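PDB 6ECI: pyridoxamine 5'-phosphate oxidase-related, FMN-binding protein from Mycobacterium smegmatis, which binds flavin-adenine dinucleotide and probably sequesters this cofactor, helping mycobacteria withstand hypoxic and oxidative stress. Local coordinates for residues R23-V28 against N64-A69. Numbering follows the deposited sequence.
Sequences RIVTTV and NVLFEA
Arg23 and Val25 pair with Glu68 and Leu66 in the antiparallel sheet of this flavin-binding fold, where strands 21-28 and 64-72 run side by side. Both are hydrogen-bonded pairs: Val25 N reaches Leu66 O at 2.7 Å and Leu66 N returns to Val25 O at 2.8 Å, while Arg23 and Glu68 exchange a second reciprocal set of backbone bonds. Between them, Ile24 faces Phe67 as a non-hydrogen-bonded pair, with Phe67 CA 3.4 Å from Arg23 O in a CA-H...O contact.

The two faces of the ribbon differ. On one, Ile24 sets CD1 at the edge of the Phe67 ring, 4.2 Å from CD1 of Phe67, and brings CG2 against Val65 CB; helix 55-60 and Val117 close over Ile24 and Val65. On the other, Val25 CB meets Leu66 CB at 3.7 Å, and Arg23 lies alongside Glu68. The Arg23 chain, bent at chi2 (138°) and chi3, turns its NE to Glu68 OE1 at 3.1 Å in a salt bridge, the guanidinium and carboxylate planes 47° apart; NH2 adds a weak bond to the same oxygen. Arg23 NH1 instead forms a salt bridge with Asp70 of the second subunit, so the guanidinium links strand pair and dimer. With Glu68 beside the FAD-binding Ser79, this antiparallel strand pairing at the subunit interface is characteristic of the dimeric split-barrel flavoproteins related to pyridoxamine 5'-phosphate oxidase.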
ATOM      1  N   ARG B  23       3.264   0.586   3.581  1.00 18.16           N
ATOM      2  CA  ARG B  23       2.295  -0.473   3.832  1.00 16.23           C
ATOM      3  C   ARG B  23       2.993  -1.817   3.952  1.00 18.98           C
ATOM      4  O   ARG B  23       3.780  -2.193   3.077  1.00 17.39           O
ATOM      5  CB  ARG B  23       1.249  -0.520   2.715  1.00 16.88           C
ATOM      6  CG  ARG B  23       0.360   0.710   2.666  1.00 31.55           C
ATOM      7  CD  ARG B  23       0.132   1.178   1.246  1.00 26.73           C
ATOM      8  NE  ARG B  23       1.289   1.857   0.675  1.00 44.90           N
ATOM      9  CZ  ARG B  23       1.481   3.172   0.712  1.00 22.90           C
ATOM     10  NH1 ARG B  23       0.597   3.963   1.306  1.00 14.95           N
ATOM     11  NH2 ARG B  23       2.562   3.697   0.153  1.00 24.40           N
ATOM     12  N   ILE B  24       2.702  -2.533   5.038  1.00 14.40           N
ATOM     13  CA  ILE B  24       3.124  -3.918   5.207  1.00 13.05           C
ATOM     14  C   ILE B  24       2.065  -4.819   4.586  1.00 18.01           C
ATOM     15  O   ILE B  24       0.866  -4.651   4.840  1.00 18.40           O
ATOM     16  CB  ILE B  24       3.325  -4.254   6.694  1.00 14.69           C
ATOM     17  CG1 ILE B  24       4.541  -3.524   7.261  1.00 23.46           C
ATOM     18  CG2 ILE B  24       3.476  -5.756   6.890  1.00 17.74           C
ATOM     19  CD1 ILE B  24       5.863  -4.190   6.953  1.00 17.39           C
ATOM     20  N   VAL B  25       2.498  -5.772   3.766  1.00 13.69           N
ATOM     21  CA  VAL B  25       1.602  -6.736   3.136  1.00 20.17           C
ATOM     22  C   VAL B  25       1.998  -8.124   3.617  1.00 18.45           C
ATOM     23  O   VAL B  25       3.137  -8.560   3.405  1.00 17.85           O
ATOM     24  CB  VAL B  25       1.649  -6.646   1.600  1.00 25.41           C
ATOM     25  CG1 VAL B  25       0.816  -7.753   0.972  1.00 15.15           C
ATOM     26  CG2 VAL B  25       1.160  -5.283   1.135  1.00 23.63           C
ATOM     27  N   THR B  26       1.066  -8.811   4.270  1.00 18.02           N
ATOM     28  CA  THR B  26       1.291 -10.150   4.791  1.00 25.03           C
ATOM     29  C   THR B  26       0.383 -11.140   4.075  1.00 27.24           C
ATOM     30  O   THR B  26      -0.715 -10.792   3.630  1.00 28.98           O
ATOM     31  CB  THR B  26       1.044 -10.211   6.303  1.00 26.77           C
ATOM     32  OG1 THR B  26      -0.274  -9.729   6.597  1.00 26.74           O
ATOM     33  CG2 THR B  26       2.066  -9.360   7.040  1.00 29.28           C
ATOM     34  N   THR B  27       0.847 -12.384   3.973  1.00 30.80           N
ATOM     35  CA  THR B  27       0.187 -13.396   3.159  1.00 44.12           C
ATOM     36  C   THR B  27       0.085 -14.709   3.920  1.00 36.75           C
ATOM     37  O   THR B  27       1.081 -15.193   4.466  1.00 38.42           O
ATOM     38  CB  THR B  27       0.941 -13.613   1.847  1.00 37.48           C
ATOM     39  OG1 THR B  27       1.088 -12.358   1.172  1.00 33.78           O
ATOM     40  CG2 THR B  27       0.189 -14.581   0.956  1.00 33.80           C
ATOM     41  N   VAL B  28      -1.118 -15.284   3.941  1.00 48.50           N
ATOM     42  CA  VAL B  28      -1.384 -16.578   4.563  1.00 40.81           C
ATOM     43  C   VAL B  28      -2.437 -17.289   3.718  1.00 50.64           C
ATOM     44  O   VAL B  28      -3.606 -16.889   3.716  1.00 54.72           O
ATOM     45  CB  VAL B  28      -1.868 -16.451   6.016  1.00 27.66           C
ATOM     46  CG1 VAL B  28      -2.455 -17.770   6.494  1.00 55.37           C
ATOM     47  CG2 VAL B  28      -0.733 -16.030   6.920  1.00 37.70           C
ATOM     48  N   ASN B  64       7.513 -13.610   6.621  1.00 30.12           N
ATOM     49  CA  ASN B  64       7.907 -12.919   5.402  1.00 26.89           C
ATOM     50  C   ASN B  64       6.843 -11.896   5.034  1.00 28.79           C
ATOM     51  O   ASN B  64       5.656 -12.225   4.951  1.00 34.60           O
ATOM     52  CB  ASN B  64       8.103 -13.919   4.265  1.00 24.14           C
ATOM     53  CG  ASN B  64       9.129 -14.984   4.599  1.00 30.55           C
ATOM     54  OD1 ASN B  64      10.145 -14.706   5.236  1.00 40.46           O
ATOM     55  ND2 ASN B  64       8.861 -16.213   4.179  1.00 35.79           N
ATOM     56  N   VAL B  65       7.265 -10.649   4.825  1.00 23.55           N
ATOM     57  CA  VAL B  65       6.343  -9.557   4.558  1.00 21.05           C
ATOM     58  C   VAL B  65       6.801  -8.785   3.329  1.00 25.13           C
ATOM     59  O   VAL B  65       7.976  -8.795   2.953  1.00 27.48           O
ATOM     60  CB  VAL B  65       6.210  -8.592   5.756  1.00 28.94           C
ATOM     61  CG1 VAL B  65       5.743  -9.334   7.000  1.00 18.78           C
ATOM     62  CG2 VAL B  65       7.529  -7.863   6.005  1.00 19.07           C
ATOM     63  N   LEU B  66       5.841  -8.112   2.706  1.00 22.97           N
ATOM     64  CA  LEU B  66       6.106  -7.097   1.699  1.00 19.75           C
ATOM     65  C   LEU B  66       6.004  -5.719   2.337  1.00 18.23           C
ATOM     66  O   LEU B  66       5.119  -5.470   3.160  1.00 17.65           O
ATOM     67  CB  LEU B  66       5.116  -7.202   0.538  1.00 22.60           C
ATOM     68  CG  LEU B  66       5.385  -8.282  -0.503  1.00 28.78           C
ATOM     69  CD1 LEU B  66       4.255  -8.341  -1.509  1.00 27.68           C
ATOM     70  CD2 LEU B  66       6.685  -7.976  -1.194  1.00 36.83           C
ATOM     71  N   PHE B  67       6.919  -4.830   1.968  1.00 18.81           N
ATOM     72  CA  PHE B  67       6.812  -3.422   2.320  1.00 18.06           C
ATOM     73  C   PHE B  67       6.823  -2.594   1.047  1.00 14.85           C
ATOM     74  O   PHE B  67       7.670  -2.801   0.173  1.00 11.12           O
ATOM     75  CB  PHE B  67       7.942  -2.962   3.234  1.00 14.65           C
ATOM     76  CG  PHE B  67       7.916  -1.487   3.512  1.00 15.89           C
ATOM     77  CD1 PHE B  67       7.063  -0.969   4.471  1.00 14.72           C
ATOM     78  CD2 PHE B  67       8.727  -0.617   2.803  1.00 15.96           C
ATOM     79  CE1 PHE B  67       7.028   0.385   4.728  1.00 17.92           C
ATOM     80  CE2 PHE B  67       8.695   0.739   3.054  1.00 17.96           C
ATOM     81  CZ  PHE B  67       7.843   1.242   4.019  1.00 15.50           C
ATOM     82  N   GLU B  68       5.895  -1.650   0.953  1.00 13.29           N
ATOM     83  CA  GLU B  68       5.809  -0.799  -0.219  1.00 19.87           C
ATOM     84  C   GLU B  68       5.546   0.635   0.210  1.00 17.11           C
ATOM     85  O   GLU B  68       4.890   0.893   1.222  1.00 18.92           O
ATOM     86  CB  GLU B  68       4.715  -1.277  -1.182  1.00 16.48           C
ATOM     87  CG  GLU B  68       4.762  -0.622  -2.546  1.00 16.90           C
ATOM     88  CD  GLU B  68       3.876   0.602  -2.635  1.00 19.39           C
ATOM     89  OE1 GLU B  68       3.098   0.843  -1.689  1.00 19.57           O
ATOM     90  OE2 GLU B  68       3.956   1.318  -3.656  1.00 15.44           O
ATOM     91  N   ALA B  69       6.091   1.564  -0.570  1.00 16.50           N
ATOM     92  CA  ALA B  69       5.831   2.986  -0.428  1.00 15.64           C
ATOM     93  C   ALA B  69       6.032   3.626  -1.794  1.00 19.46           C
ATOM     94  O   ALA B  69       6.821   3.138  -2.609  1.00 19.64           O
ATOM     95  CB  ALA B  69       6.739   3.627   0.624  1.00 12.76           C
TER